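Local coordinates for lipoprotein signal peptidase (Staphylococcus aureus, PDB 6RYO) that probably cleaves the signal peptide from membrane prolipoproteins, just before the diacylglyceryl-modified cysteine, as an aspartic peptidase of the bacterial cell membrane, at residues L36-V41 against L123-L128. Numbering follows the deposited sequence.
With OLC ((2R)-2,3-dihydroxypropyl (9Z)-octadec-9-enoate), chain E; OLC ((2R)-2,3-dihydroxypropyl (9Z)-octadec-9-enoate), chain F; OLC ((2R)-2,3-dihydroxypropyl (9Z)-octadec-9-enoate), chain C.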
# COMPACT_ATOMS: atom_id res chain seq x y z
N LEU A 36 1.69 -7.35 -13.53
CA LEU A 36 0.44 -6.67 -13.85
C LEU A 36 -0.49 -6.59 -12.64
O LEU A 36 -1.37 -5.72 -12.62
CB LEU A 36 -0.26 -7.36 -15.03
CG LEU A 36 -0.87 -8.76 -14.95
CD1 LEU A 36 -2.30 -8.70 -14.46
CD2 LEU A 36 -0.83 -9.42 -16.32
N ILE A 37 -0.31 -7.46 -11.65
CA ILE A 37 -0.95 -7.24 -10.36
C ILE A 37 -0.40 -5.96 -9.73
O ILE A 37 -1.15 -5.09 -9.28
CB ILE A 37 -0.76 -8.46 -9.43
CG1 ILE A 37 -1.73 -9.57 -9.81
CG2 ILE A 37 -0.94 -8.06 -7.98
CD1 ILE A 37 -1.64 -10.79 -8.92
N ALA A 38 0.93 -5.83 -9.71
CA ALA A 38 1.54 -4.61 -9.21
C ALA A 38 1.19 -3.41 -10.08
O ALA A 38 1.02 -2.30 -9.59
CB ALA A 38 3.06 -4.78 -9.12
N VAL A 39 1.07 -3.63 -11.40
CA VAL A 39 0.69 -2.54 -12.30
C VAL A 39 -0.72 -2.06 -11.99
O VAL A 39 -0.97 -0.86 -11.83
CB VAL A 39 0.84 -2.98 -13.76
CG1 VAL A 39 0.09 -2.03 -14.68
CG2 VAL A 39 2.31 -3.05 -14.15
N PHE A 40 -1.68 -3.00 -11.90
CA PHE A 40 -3.07 -2.61 -11.67
C PHE A 40 -3.26 -1.96 -10.30
O PHE A 40 -4.09 -1.06 -10.17
CB PHE A 40 -3.98 -3.83 -11.81
CG PHE A 40 -4.52 -4.03 -13.20
CD1 PHE A 40 -5.49 -3.19 -13.71
CD2 PHE A 40 -4.05 -5.07 -14.00
CE1 PHE A 40 -5.99 -3.38 -14.99
CE2 PHE A 40 -4.54 -5.25 -15.28
CZ PHE A 40 -5.51 -4.41 -15.77
N VAL A 41 -2.50 -2.39 -9.29
CA VAL A 41 -2.63 -1.79 -7.96
C VAL A 41 -2.09 -0.37 -7.96
O VAL A 41 -2.72 0.56 -7.43
CB VAL A 41 -1.93 -2.67 -6.91
CG1 VAL A 41 -1.86 -1.93 -5.58
CG2 VAL A 41 -2.67 -3.98 -6.74
N LEU A 123 2.55 -6.58 -1.52
CA LEU A 123 3.45 -5.83 -0.65
C LEU A 123 4.29 -4.84 -1.45
O LEU A 123 4.47 -3.69 -1.03
CB LEU A 123 4.34 -6.78 0.14
CG LEU A 123 3.68 -7.80 1.07
CD1 LEU A 123 4.71 -8.77 1.64
CD2 LEU A 123 2.95 -7.09 2.20
N PHE A 124 4.81 -5.28 -2.60
CA PHE A 124 5.65 -4.40 -3.41
C PHE A 124 4.85 -3.22 -3.95
O PHE A 124 5.29 -2.07 -3.88
CB PHE A 124 6.29 -5.19 -4.56
CG PHE A 124 7.38 -4.45 -5.28
CD1 PHE A 124 7.08 -3.49 -6.24
CD2 PHE A 124 8.71 -4.73 -5.02
CE1 PHE A 124 8.08 -2.82 -6.90
CE2 PHE A 124 9.72 -4.06 -5.68
CZ PHE A 124 9.40 -3.10 -6.63
N ALA A 125 3.66 -3.50 -4.50
CA ALA A 125 2.85 -2.44 -5.10
C ALA A 125 2.39 -1.44 -4.04
O ALA A 125 2.39 -0.23 -4.28
CB ALA A 125 1.66 -3.03 -5.83
N GLY A 126 1.97 -1.94 -2.87
CA GLY A 126 1.51 -1.04 -1.82
C GLY A 126 2.61 -0.14 -1.28
O GLY A 126 2.34 0.98 -0.86
N ALA A 127 3.85 -0.62 -1.28
CA ALA A 127 4.97 0.20 -0.83
C ALA A 127 5.37 1.22 -1.90
O ALA A 127 5.69 2.37 -1.57
CB ALA A 127 6.17 -0.67 -0.47
N LEU A 128 5.36 0.81 -3.17
CA LEU A 128 5.74 1.71 -4.25
C LEU A 128 4.73 2.84 -4.42
O LEU A 128 5.11 3.99 -4.71
CB LEU A 128 5.89 0.92 -5.56
CG LEU A 128 6.35 1.70 -6.79
CD1 LEU A 128 7.61 2.50 -6.49
CD2 LEU A 128 6.58 0.75 -7.95
C10 OLC E . 2.49 2.64 -13.82
C9 OLC E . 3.07 1.85 -12.93
C11 OLC E . 2.74 2.41 -15.31
C8 OLC E . 3.99 0.73 -13.39
C24 OLC E . 8.90 -9.50 -8.63
C12 OLC E . 1.99 3.47 -16.10
C7 OLC E . 4.82 0.24 -12.20
C6 OLC E . 4.01 -0.77 -11.39
C5 OLC E . 4.97 -1.72 -10.69
C4 OLC E . 5.76 -2.50 -11.74
C3 OLC E . 6.99 -3.14 -11.09
C2 OLC E . 6.55 -4.01 -9.91
C21 OLC E . 8.27 -7.10 -8.61
C1 OLC E . 7.56 -5.13 -9.68
C22 OLC E . 7.73 -8.52 -8.54
O19 OLC E . 8.61 -5.10 -10.22
O25 OLC E . 9.47 -9.42 -9.91
O23 OLC E . 7.05 -8.70 -7.33
O20 OLC E . 7.22 -6.20 -8.84
C10 OLC F . -8.58 -3.84 -7.63
C9 OLC F . -7.82 -4.70 -8.28
C11 OLC F . -7.97 -2.60 -6.98
C8 OLC F . -6.32 -4.47 -8.41
C24 OLC F . -3.22 -13.42 -16.18
C12 OLC F . -9.09 -1.63 -6.62
C7 OLC F . -5.63 -5.67 -9.06
C13 OLC F . -8.50 -0.26 -6.28
C6 OLC F . -6.65 -6.73 -9.46
C14 OLC F . -9.45 0.83 -6.77
C5 OLC F . -5.95 -7.88 -10.19
C4 OLC F . -5.75 -7.51 -11.65
C3 OLC F . -5.81 -8.78 -12.50
C2 OLC F . -4.71 -9.74 -12.07
C21 OLC F . -3.63 -12.74 -13.81
C1 OLC F . -4.92 -11.08 -12.77
C22 OLC F . -4.16 -13.57 -14.98
O19 OLC F . -5.76 -11.82 -12.38
O25 OLC F . -2.88 -14.69 -16.68
O23 OLC F . -4.23 -14.91 -14.61
O20 OLC F . -4.13 -11.44 -13.88
C18 OLC C . -10.57 -0.35 -1.39
C10 OLC C . -5.46 -6.26 -3.71
C9 OLC C . -5.69 -7.40 -4.33
C17 OLC C . -9.40 -1.21 -0.92
C11 OLC C . -5.43 -4.95 -4.50
C8 OLC C . -5.94 -7.43 -5.84
C24 OLC C . -5.39 -18.64 -9.99
C16 OLC C . -9.55 -2.61 -1.52
C12 OLC C . -5.61 -3.78 -3.54
C7 OLC C . -6.65 -8.73 -6.22
C15 OLC C . -9.17 -2.56 -2.99
C13 OLC C . -7.03 -3.81 -2.97
C6 OLC C . -5.71 -9.92 -6.04
C14 OLC C . -7.66 -2.43 -3.12
C5 OLC C . -5.05 -10.27 -7.38
C4 OLC C . -5.86 -11.35 -8.09
C3 OLC C . -5.06 -12.65 -8.12
C2 OLC C . -5.05 -13.22 -9.54
C21 OLC C . -5.51 -16.21 -10.52
C1 OLC C . -4.23 -14.51 -9.56
C22 OLC C . -5.19 -17.59 -11.08
O19 OLC C . -3.47 -14.74 -8.68
O25 OLC C . -4.71 -19.81 -10.34
O23 OLC C . -6.04 -17.87 -12.16
O20 OLC C . -4.37 -15.41 -10.62
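A125 meets segment 36-41 of helix 31-55 with its single methyl group, which packs against both A38 and V41. The two backbones come close here: the CA atoms of A38 and A125 are 4.8 Å apart. A125 CB lies 3.7 Å from A38 CA, so the methyl rests on the helix backbone as well as on side chains. V41 supplies the other half of the contact. Its CB is 3.8 Å from A125 CB. Its CG1 stands anti to the backbone N (chi1 170°) and packs on the same methyl at 3.7 Å. Its CG2, beside the backbone N, meets lipid instead, 3.7 Å from C11 of the monoolein of chain C. V41 is thus shared between protein and lipid.

A second monoolein, chain E, runs along another side of the contact. Its C2 touches A38 CB at 3.7 Å and F124 CE1 at 3.6 Å. Its ester O20 lies over one face of the F124 ring, offset toward the rim. The contacts between the two segments are apolar, and small residues permit the close helix approach. The contact joins transmembrane helices 31-55 and 114-137. I37 extends it to V118, S121 and L122 on helix 114-137. V41 also touches S162 on helix 158-174, which carries the predicted catalytic D160, while F124 packs on L99 and V103 of helix 87-108.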